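Local coordinates for sensor protein (Rhodopseudomonas palustris, PDB 2OOL) that senses light through a bound biliverdin held in the PAS-GAF portion present here, and in its full-length form probably passes the signal on as a histidine kinase, at residues D29-H34 and S266-E271; A38-G43 and I232-G237; I130-P135 and S258-R263. All coordinates share one frame; numbering follows the deposited sequence.

Contact 1 of 3, residues D29-H34 and S266-E271; sequences DREPIH and SPTHLE. With LBV (3-[2-[(Z)-[3-(2-carboxyethyl)-5-[(Z)-(4-ethenyl-3-methyl-5-oxidanylidene-pyrrol-2-ylidene)methyl]-4-methyl-pyrrol-1-ium -2-ylidene]methyl]-5-[(Z)-[(3E)-3-ethylidene-4-methyl-5-oxidanylidene-pyrrolidin-2-ylidene]methyl]-4-methyl-1H-pyrrol-3- yl]propanoic acid), chain C.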
# COMPACT_ATOMS: atom_id res chain seq x y z
N ASP A 29 -29.86 -16.31 -16.21
CA ASP A 29 -30.02 -15.54 -15.00
C ASP A 29 -30.60 -16.36 -13.86
O ASP A 29 -30.62 -15.87 -12.76
CB ASP A 29 -30.90 -14.30 -15.21
CG ASP A 29 -30.60 -13.54 -16.51
OD1 ASP A 29 -29.70 -12.66 -16.56
OD2 ASP A 29 -31.35 -13.78 -17.46
N ARG A 30 -31.06 -17.59 -14.10
CA ARG A 30 -31.66 -18.40 -13.07
C ARG A 30 -30.74 -19.36 -12.32
O ARG A 30 -31.12 -19.89 -11.31
CB ARG A 30 -32.78 -19.24 -13.66
CG ARG A 30 -33.89 -18.41 -14.30
CD ARG A 30 -34.98 -19.34 -14.79
NE ARG A 30 -35.91 -18.59 -15.62
CZ ARG A 30 -37.00 -18.00 -15.16
NH1 ARG A 30 -37.29 -18.09 -13.87
NH2 ARG A 30 -37.79 -17.30 -15.99
N GLU A 31 -29.53 -19.60 -12.81
CA GLU A 31 -28.67 -20.56 -12.12
C GLU A 31 -28.35 -20.04 -10.70
O GLU A 31 -27.95 -18.90 -10.54
CB GLU A 31 -27.36 -20.78 -12.93
CG GLU A 31 -26.42 -21.85 -12.27
CD GLU A 31 -25.07 -21.94 -12.95
OE1 GLU A 31 -24.84 -21.22 -13.97
OE2 GLU A 31 -24.27 -22.73 -12.45
N PRO A 32 -28.57 -20.84 -9.69
CA PRO A 32 -28.27 -20.39 -8.32
C PRO A 32 -26.80 -20.46 -7.90
O PRO A 32 -26.40 -21.29 -7.07
CB PRO A 32 -29.14 -21.30 -7.49
CG PRO A 32 -29.24 -22.55 -8.28
CD PRO A 32 -29.25 -22.16 -9.69
N ILE A 33 -26.00 -19.54 -8.45
CA ILE A 33 -24.56 -19.56 -8.28
C ILE A 33 -24.06 -19.46 -6.81
O ILE A 33 -22.91 -19.78 -6.53
CB ILE A 33 -23.89 -18.53 -9.20
CG1 ILE A 33 -24.31 -17.07 -8.91
CG2 ILE A 33 -24.21 -18.83 -10.70
CD1 ILE A 33 -23.27 -15.98 -9.45
N HIS A 34 -24.91 -19.04 -5.90
CA HIS A 34 -24.50 -18.78 -4.53
C HIS A 34 -24.49 -20.03 -3.65
O HIS A 34 -23.86 -20.00 -2.59
CB HIS A 34 -25.40 -17.71 -3.90
CG HIS A 34 -26.85 -18.07 -3.88
ND1 HIS A 34 -27.59 -18.25 -5.03
CD2 HIS A 34 -27.70 -18.28 -2.85
CE1 HIS A 34 -28.83 -18.58 -4.71
NE2 HIS A 34 -28.93 -18.59 -3.39
N SER A 266 -19.99 -21.00 -11.73
CA SER A 266 -20.81 -21.64 -12.75
C SER A 266 -19.95 -22.33 -13.81
O SER A 266 -19.08 -21.69 -14.39
CB SER A 266 -21.64 -20.58 -13.50
OG SER A 266 -22.13 -21.08 -14.73
N PRO A 267 -20.24 -23.61 -14.09
CA PRO A 267 -19.66 -24.38 -15.18
C PRO A 267 -19.78 -23.69 -16.52
O PRO A 267 -18.86 -23.79 -17.28
CB PRO A 267 -20.53 -25.65 -15.20
CG PRO A 267 -20.92 -25.83 -13.81
CD PRO A 267 -21.19 -24.43 -13.32
N THR A 268 -20.90 -23.01 -16.77
CA THR A 268 -21.11 -22.26 -18.01
C THR A 268 -20.11 -21.14 -18.17
O THR A 268 -19.67 -20.85 -19.28
CB THR A 268 -22.54 -21.63 -18.04
OG1 THR A 268 -23.50 -22.64 -17.70
CG2 THR A 268 -22.87 -21.15 -19.41
N HIS A 269 -19.79 -20.45 -17.08
CA HIS A 269 -18.72 -19.44 -17.17
C HIS A 269 -17.38 -20.11 -17.42
O HIS A 269 -16.58 -19.64 -18.21
CB HIS A 269 -18.61 -18.63 -15.90
CG HIS A 269 -17.52 -17.60 -15.96
ND1 HIS A 269 -17.35 -16.77 -17.03
CD2 HIS A 269 -16.54 -17.29 -15.08
CE1 HIS A 269 -16.33 -15.96 -16.80
NE2 HIS A 269 -15.82 -16.26 -15.62
N LEU A 270 -17.12 -21.22 -16.74
CA LEU A 270 -15.83 -21.88 -16.95
C LEU A 270 -15.63 -22.24 -18.43
O LEU A 270 -14.52 -22.09 -18.97
CB LEU A 270 -15.69 -23.10 -16.07
CG LEU A 270 -15.61 -22.80 -14.56
CD1 LEU A 270 -15.56 -24.13 -13.81
CD2 LEU A 270 -14.41 -21.89 -14.22
N GLU A 271 -16.69 -22.70 -19.07
CA GLU A 271 -16.64 -23.12 -20.48
C GLU A 271 -16.45 -21.91 -21.39
O GLU A 271 -15.75 -21.96 -22.40
CB GLU A 271 -17.93 -23.89 -20.78
CG GLU A 271 -18.27 -24.20 -22.23
CD GLU A 271 -19.47 -25.21 -22.34
OE1 GLU A 271 -19.78 -25.90 -21.32
OE2 GLU A 271 -20.10 -25.30 -23.44
C1A LBV C . -22.12 -16.65 -20.77
C1B LBV C . -22.01 -16.47 -16.33
O1B LBV C . -20.29 -18.30 -10.37
C1C LBV C . -18.54 -13.67 -15.54
O1C LBV C . -13.92 -12.56 -13.42
C1D LBV C . -16.37 -11.43 -19.11
C2A LBV C . -23.50 -17.24 -20.99
C2B LBV C . -22.20 -16.75 -14.97
O2B LBV C . -19.50 -16.27 -10.10
C2C LBV C . -17.50 -12.87 -15.01
O2C LBV C . -14.08 -14.36 -14.70
C2D LBV C . -16.49 -10.60 -20.24
C3A LBV C . -23.90 -17.38 -19.51
C3B LBV C . -21.22 -16.07 -14.25
C3C LBV C . -16.97 -12.15 -16.07
C3D LBV C . -15.22 -10.14 -20.51
C4A LBV C . -22.84 -16.91 -18.68
C4B LBV C . -20.45 -15.33 -15.20
C4C LBV C . -17.65 -12.53 -17.24
C4D LBV C . -14.37 -10.70 -19.56
CAA LBV C . -25.13 -17.88 -19.01
CAB LBV C . -21.03 -16.12 -12.73
CAC LBV C . -16.96 -12.72 -13.56
CAD LBV C . -14.90 -9.31 -21.56
CBA LBV C . -26.38 -18.35 -19.82
CBB LBV C . -19.89 -17.03 -12.32
CBC LBV C . -15.93 -13.85 -13.25
CBD LBV C . -13.62 -8.84 -21.80
CGB LBV C . -19.90 -17.21 -10.79
CGC LBV C . -14.51 -13.57 -13.84
CHB LBV C . -22.93 -16.95 -17.28
CHC LBV C . -19.34 -14.54 -14.77
CHD LBV C . -17.47 -12.07 -18.54
CMA LBV C . -23.35 -18.61 -21.67
CMB LBV C . -23.28 -17.67 -14.36
CMC LBV C . -15.83 -11.13 -15.87
CMD LBV C . -17.76 -10.23 -21.05
N_A LBV C . -21.84 -16.50 -19.46
O_A LBV C . -21.35 -16.35 -21.68
N_B LBV C . -20.98 -15.62 -16.40
N_C LBV C . -18.56 -13.43 -16.86
N_D LBV C . -15.10 -11.47 -18.76
O_D LBV C . -13.14 -10.55 -19.43
O HOH W 1 -26.18 -21.27 -17.10
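Glu31 and Ser266 meet at the edge of the biliverdin pocket, where a loop of the PAS part, before strand 38-39, touches the N-terminus of the GAF helix 267-276. Glu31 reaches across with an extended chain, CG anti to the backbone N (chi1 -178°), and its OE1 takes the hydroxyl of Ser266 on the syn lone pair, OG to OE1 2.8 Å. The same OG sits at the N-cap and accepts two weak bonds, from Thr268 N and His269 N. A water weakly bonded to Glu31 OE1 also joins it to Thr268 OG1. Alongside this bond, Ile33 CG2 packs on Ser266 CB at 4.2 Å. Segment 266-271 also faces the chromophore. Ser266 N donates to the ring B propionate oxygen O1B at 3.0 Å, and Thr268 CG2 lies 3.4 Å from the methyl CMA. His269 lays one face of its imidazole over ring C, with C1C 3.4 Å above the imidazole plane and displaced toward the imidazole rim. At the imidazole's edge, in its plane, NE2 donates to the ring C propionate oxygen O2C at 2.7 Å. An alanine in place of His269 would probably leave O2C without this donor and open a gap over ring C. The Glu31 bond thus steadies the serine that starts the helix and presents a backbone N-H to one propionate, while the imidazole grips the other.

Contact 2 of 3, residues A38-G43 and I232-G237; sequences AIQPHG and IIPDIG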
# COMPACT_ATOMS: atom_id res chain seq x y z
N ALA A 38 -20.09 -26.65 -3.23
CA ALA A 38 -18.72 -27.04 -3.53
C ALA A 38 -17.81 -25.85 -3.58
O ALA A 38 -18.26 -24.72 -3.78
CB ALA A 38 -18.67 -27.85 -4.88
N ILE A 39 -16.50 -26.12 -3.47
CA ILE A 39 -15.46 -25.10 -3.55
C ILE A 39 -14.37 -25.38 -4.62
O ILE A 39 -14.23 -26.49 -5.13
CB ILE A 39 -14.79 -24.89 -2.16
CG1 ILE A 39 -14.01 -26.14 -1.74
CG2 ILE A 39 -15.83 -24.48 -1.08
CD1 ILE A 39 -12.78 -25.89 -0.83
N GLN A 40 -13.61 -24.33 -4.96
CA GLN A 40 -12.39 -24.46 -5.70
C GLN A 40 -11.30 -25.03 -4.75
O GLN A 40 -11.01 -24.44 -3.71
CB GLN A 40 -11.93 -23.11 -6.29
CG GLN A 40 -13.02 -22.46 -7.16
CD GLN A 40 -12.60 -21.16 -7.72
OE1 GLN A 40 -11.58 -21.09 -8.39
NE2 GLN A 40 -13.38 -20.10 -7.47
N PRO A 41 -10.65 -26.13 -5.16
CA PRO A 41 -9.76 -26.88 -4.28
C PRO A 41 -8.33 -26.36 -4.05
O PRO A 41 -7.56 -27.06 -3.40
CB PRO A 41 -9.72 -28.27 -4.95
CG PRO A 41 -9.90 -28.00 -6.36
CD PRO A 41 -10.69 -26.71 -6.51
N HIS A 42 -7.96 -25.17 -4.51
CA HIS A 42 -6.64 -24.64 -4.13
C HIS A 42 -6.67 -24.21 -2.64
O HIS A 42 -5.65 -23.81 -2.12
CB HIS A 42 -6.23 -23.45 -5.03
CG HIS A 42 -7.16 -22.29 -4.95
ND1 HIS A 42 -8.39 -22.28 -5.55
CD2 HIS A 42 -7.07 -21.11 -4.28
CE1 HIS A 42 -9.02 -21.16 -5.26
NE2 HIS A 42 -8.24 -20.42 -4.51
N GLY A 43 -7.85 -24.26 -1.99
CA GLY A 43 -8.02 -23.84 -0.59
C GLY A 43 -8.88 -24.86 0.15
O GLY A 43 -9.32 -25.81 -0.43
N ILE A 232 -11.79 -14.63 -7.61
CA ILE A 232 -10.71 -15.22 -8.33
C ILE A 232 -10.96 -16.66 -8.67
O ILE A 232 -11.54 -17.41 -7.87
CB ILE A 232 -9.31 -15.03 -7.63
CG1 ILE A 232 -8.18 -15.65 -8.48
CG2 ILE A 232 -9.27 -15.66 -6.22
CD1 ILE A 232 -6.74 -15.20 -8.04
N ILE A 233 -10.53 -17.04 -9.88
CA ILE A 233 -10.58 -18.40 -10.36
C ILE A 233 -9.17 -18.69 -10.84
O ILE A 233 -8.88 -18.48 -11.98
CB ILE A 233 -11.62 -18.60 -11.54
CG1 ILE A 233 -12.99 -17.95 -11.22
CG2 ILE A 233 -11.78 -20.13 -11.92
CD1 ILE A 233 -13.85 -17.61 -12.46
N PRO A 234 -8.28 -19.18 -9.96
CA PRO A 234 -6.88 -19.39 -10.37
C PRO A 234 -6.63 -20.43 -11.45
O PRO A 234 -5.63 -20.31 -12.16
CB PRO A 234 -6.17 -19.83 -9.10
CG PRO A 234 -7.15 -19.69 -7.98
CD PRO A 234 -8.53 -19.53 -8.55
N ASP A 235 -7.49 -21.45 -11.51
CA ASP A 235 -7.43 -22.51 -12.48
C ASP A 235 -8.83 -22.86 -12.90
O ASP A 235 -9.58 -23.40 -12.08
CB ASP A 235 -6.78 -23.77 -11.89
CG ASP A 235 -6.52 -24.87 -12.97
OD1 ASP A 235 -6.94 -24.76 -14.16
OD2 ASP A 235 -5.85 -25.86 -12.61
N ILE A 236 -9.19 -22.52 -14.16
CA ILE A 236 -10.54 -22.73 -14.68
C ILE A 236 -10.84 -24.20 -14.89
O ILE A 236 -11.98 -24.57 -15.14
CB ILE A 236 -10.87 -21.93 -16.03
CG1 ILE A 236 -10.04 -22.49 -17.21
CG2 ILE A 236 -10.70 -20.38 -15.82
CD1 ILE A 236 -10.34 -21.93 -18.66
N GLY A 237 -9.83 -25.06 -14.80
CA GLY A 237 -10.02 -26.51 -15.02
C GLY A 237 -10.19 -27.30 -13.73
O GLY A 237 -10.28 -28.53 -13.76
O HOH W 2 -9.70 -22.61 -9.74
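Gln40 and His42 make the contact from one side, Ile232, Ile233 and Pro234 from the other. Gln40 has CG anti to the backbone carbonyl carbon (chi1 -55°) and an extended chain beyond, which carries its amide to the end of strand 230-233. There NE2 donates to Ile232 O at 3.3 Å, a somewhat bent bond that lies in the plane of the carbonyl but is tilted from the amide's own. The amide oxygen turns to carbon: OE1 is 3.4 Å from Pro234 CD and 3.7 Å from Ile233 CG2. It also accepts from a water at 2.8 Å, and the same water lies doubtfully close to Asp235 O. Pro234 drives its CG over the centre of the His42 ring, a CH-pi contact of 3.6 Å to the centroid and only 10° from the normal. The two side chains cross at about a right angle. Further out, NE2 of Gln40 has a second acceptor in Arg263 O, and Phe305 meets the His42 ring with planes at about 50°. Asp235 closes an Asx turn onto Gly237 N, and Ile233 packs on His269 and Leu270. Strand 38-39 pairs through Ile39 with Ser241, placing this N-terminal stretch of the PAS part among residues of the GAF part, an arrangement consistent with the knotted PAS-GAF topology of phytochromes.

Contact 3 of 3, residues I130-P135 and S258-R263; sequences ILELEP and SFSVLR. With LBV (3-[2-[(Z)-[3-(2-carboxyethyl)-5-[(Z)-(4-ethenyl-3-methyl-5-oxidanylidene-pyrrol-2-ylidene)methyl]-4-methyl-pyrrol-1-ium -2-ylidene]methyl]-5-[(Z)-[(3E)-3-ethylidene-4-methyl-5-oxidanylidene-pyrrolidin-2-ylidene]methyl]-4-methyl-1H-pyrrol-3- yl]propanoic acid), chain C.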
# COMPACT_ATOMS: atom_id res chain seq x y z
N ILE A 130 -17.71 -19.14 8.52
CA ILE A 130 -17.06 -19.90 7.49
C ILE A 130 -15.59 -19.47 7.58
O ILE A 130 -15.30 -18.29 7.58
CB ILE A 130 -17.64 -19.60 6.11
CG1 ILE A 130 -19.07 -20.14 5.97
CG2 ILE A 130 -16.73 -20.14 4.97
CD1 ILE A 130 -19.76 -19.93 4.61
N LEU A 131 -14.69 -20.44 7.72
CA LEU A 131 -13.25 -20.20 7.67
C LEU A 131 -12.69 -20.80 6.38
O LEU A 131 -12.96 -21.95 6.07
CB LEU A 131 -12.57 -20.82 8.87
CG LEU A 131 -11.01 -20.83 8.87
CD1 LEU A 131 -10.44 -19.41 8.97
CD2 LEU A 131 -10.46 -21.67 9.96
N GLU A 132 -11.91 -20.04 5.65
CA GLU A 132 -11.32 -20.57 4.45
C GLU A 132 -9.80 -20.42 4.53
O GLU A 132 -9.32 -19.42 5.01
CB GLU A 132 -11.89 -19.82 3.25
CG GLU A 132 -13.38 -20.08 3.01
CD GLU A 132 -13.94 -19.25 1.87
OE1 GLU A 132 -14.17 -18.05 2.09
OE2 GLU A 132 -14.15 -19.80 0.78
N LEU A 133 -9.08 -21.44 4.08
CA LEU A 133 -7.63 -21.52 4.17
C LEU A 133 -7.06 -21.42 2.80
O LEU A 133 -7.32 -22.28 1.96
CB LEU A 133 -7.22 -22.88 4.78
CG LEU A 133 -7.63 -23.18 6.21
CD1 LEU A 133 -6.93 -24.44 6.69
CD2 LEU A 133 -7.35 -22.00 7.10
N GLU A 134 -6.34 -20.34 2.53
CA GLU A 134 -5.70 -20.08 1.21
C GLU A 134 -4.20 -20.15 1.37
O GLU A 134 -3.71 -19.96 2.45
CB GLU A 134 -6.01 -18.63 0.73
CG GLU A 134 -7.36 -18.42 0.07
CD GLU A 134 -7.52 -17.06 -0.63
OE1 GLU A 134 -6.60 -16.18 -0.52
OE2 GLU A 134 -8.61 -16.86 -1.23
N PRO A 135 -3.45 -20.29 0.26
CA PRO A 135 -2.01 -20.12 0.34
C PRO A 135 -1.62 -18.70 0.76
O PRO A 135 -2.35 -17.74 0.48
CB PRO A 135 -1.51 -20.40 -1.08
CG PRO A 135 -2.67 -20.97 -1.83
CD PRO A 135 -3.91 -20.55 -1.11
N SER A 258 -22.24 -17.07 -0.88
CA SER A 258 -22.13 -15.71 -1.46
C SER A 258 -20.83 -14.97 -1.12
O SER A 258 -20.20 -14.37 -2.02
CB SER A 258 -23.30 -14.83 -1.03
OG SER A 258 -24.53 -15.30 -1.53
N PHE A 259 -20.43 -14.98 0.16
CA PHE A 259 -19.26 -14.24 0.64
C PHE A 259 -17.99 -15.11 0.81
O PHE A 259 -17.01 -14.67 1.38
CB PHE A 259 -19.61 -13.46 1.89
CG PHE A 259 -20.55 -12.35 1.62
CD1 PHE A 259 -20.08 -11.15 1.09
CD2 PHE A 259 -21.91 -12.53 1.76
CE1 PHE A 259 -20.96 -10.13 0.79
CE2 PHE A 259 -22.81 -11.50 1.46
CZ PHE A 259 -22.33 -10.30 0.95
N SER A 260 -17.98 -16.29 0.21
CA SER A 260 -16.86 -17.18 0.33
C SER A 260 -15.88 -17.03 -0.83
O SER A 260 -16.27 -17.07 -1.99
CB SER A 260 -17.35 -18.64 0.43
OG SER A 260 -16.61 -19.39 -0.56
N VAL A 261 -14.58 -16.89 -0.52
CA VAL A 261 -13.56 -16.70 -1.54
C VAL A 261 -13.32 -17.94 -2.37
O VAL A 261 -12.83 -17.81 -3.51
CB VAL A 261 -12.21 -16.12 -0.96
CG1 VAL A 261 -12.43 -14.68 -0.45
CG2 VAL A 261 -11.65 -16.97 0.17
N LEU A 262 -13.70 -19.13 -1.89
CA LEU A 262 -13.47 -20.39 -2.63
C LEU A 262 -14.69 -20.98 -3.32
O LEU A 262 -14.59 -22.03 -3.91
CB LEU A 262 -12.90 -21.48 -1.69
CG LEU A 262 -11.62 -21.16 -0.89
CD1 LEU A 262 -11.30 -22.22 0.17
CD2 LEU A 262 -10.48 -20.99 -1.82
N ARG A 263 -15.85 -20.32 -3.25
CA ARG A 263 -17.09 -20.79 -3.84
C ARG A 263 -16.81 -21.30 -5.23
O ARG A 263 -16.15 -20.64 -6.02
CB ARG A 263 -18.10 -19.64 -3.93
CG ARG A 263 -19.42 -19.93 -4.65
CD ARG A 263 -20.36 -18.70 -4.71
NE ARG A 263 -19.77 -17.56 -5.44
CZ ARG A 263 -19.71 -17.45 -6.77
NH1 ARG A 263 -19.07 -16.40 -7.34
NH2 ARG A 263 -20.27 -18.37 -7.52
C1A LBV C . -22.12 -16.65 -20.77
C1B LBV C . -22.01 -16.47 -16.33
O1B LBV C . -20.29 -18.30 -10.37
C1C LBV C . -18.54 -13.67 -15.54
O1C LBV C . -13.92 -12.56 -13.42
C1D LBV C . -16.37 -11.43 -19.11
C2A LBV C . -23.50 -17.24 -20.99
C2B LBV C . -22.20 -16.75 -14.97
O2B LBV C . -19.50 -16.27 -10.10
C2C LBV C . -17.50 -12.87 -15.01
O2C LBV C . -14.08 -14.36 -14.70
C2D LBV C . -16.49 -10.60 -20.24
C3A LBV C . -23.90 -17.38 -19.51
C3B LBV C . -21.22 -16.07 -14.25
C3C LBV C . -16.97 -12.15 -16.07
C3D LBV C . -15.22 -10.14 -20.51
C4A LBV C . -22.84 -16.91 -18.68
C4B LBV C . -20.45 -15.33 -15.20
C4C LBV C . -17.65 -12.53 -17.24
C4D LBV C . -14.37 -10.70 -19.56
CAA LBV C . -25.13 -17.88 -19.01
CAB LBV C . -21.03 -16.12 -12.73
CAC LBV C . -16.96 -12.72 -13.56
CAD LBV C . -14.90 -9.31 -21.56
CBA LBV C . -26.38 -18.35 -19.82
CBB LBV C . -19.89 -17.03 -12.32
CBC LBV C . -15.93 -13.85 -13.25
CBD LBV C . -13.62 -8.84 -21.80
CGB LBV C . -19.90 -17.21 -10.79
CGC LBV C . -14.51 -13.57 -13.84
CHB LBV C . -22.93 -16.95 -17.28
CHC LBV C . -19.34 -14.54 -14.77
CHD LBV C . -17.47 -12.07 -18.54
CMA LBV C . -23.35 -18.61 -21.67
CMB LBV C . -23.28 -17.67 -14.36
CMC LBV C . -15.83 -11.13 -15.87
CMD LBV C . -17.76 -10.23 -21.05
N_A LBV C . -21.84 -16.50 -19.46
O_A LBV C . -21.35 -16.35 -21.68
N_B LBV C . -20.98 -15.62 -16.40
N_C LBV C . -18.56 -13.43 -16.86
N_D LBV C . -15.10 -11.47 -18.76
O_D LBV C . -13.14 -10.55 -19.43
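Glu132 points its carboxylate from strand 128-134 into the type I turn Ser260 to Arg263, where both of its oxygens find donors. CG anti to the carbonyl carbon (chi1 -67°) and an extended chain bring the carboxylate up to the turn, tip to tip with Leu262. OE1 takes Val261 N on its syn lone pair at 2.9 Å. OE2 has two donors that reach it from opposite faces of the carboxylate plane. One is the hydroxyl of Ser260, with OG to OE2 2.8 Å. The other is Leu262 N, on the syn side and also 2.8 Å from OE2. Three bonds therefore hold this buried acid against rotation and satisfy two successive amides of the turn, whose N-H groups probably help to stabilise its charge. Hydrocarbon shields the polar cluster: Leu262 CB lies 3.2 Å from Glu132 OE2, and Leu262 CD1 packs against Glu132 CB at 3.9 Å. Glu134 crosses Val261 at about a right angle, bringing its OE2 3.3 Å from Val261 CG2, but that oxygen is paired in a salt bridge with Arg311. On the far side of the turn Arg263, bent at its third torsion, directs its guanidinium to the ring B propionate of biliverdin. NH1 donates to O2B at 2.8 Å and NH2 to O1B at 2.9 Å, with Ile33 O as a second acceptor for NH2. A PAS strand thus braces, through one carboxylate, a GAF turn that ends in a propionate-binding arginine, part of the PAS-GAF interface of the phytochrome chromophore-binding module.

In the fold
All three contacts join the PAS and GAF parts, but at different depths. Contacts 2 and 3 are buried, with centres about 10 Å apart, and share the sheet that carries strands 38-39 and 128-134; the bond from Gln40 N to Leu262 O ties them directly. Contact 1 lies farther out, partly exposed, and its bond to the acid is supplemented by water. A carboxylate answers the 266-271 helix start in contact 1 and a turn in contact 3, whereas contact 2 relies on an amide and a proline over an imidazole. Contacts 1 and 3 converge on one propionate, while contact 2 reaches the chromophore through Ile233. Contacts 2 and 3 are nested within the loop that contact 1 closes.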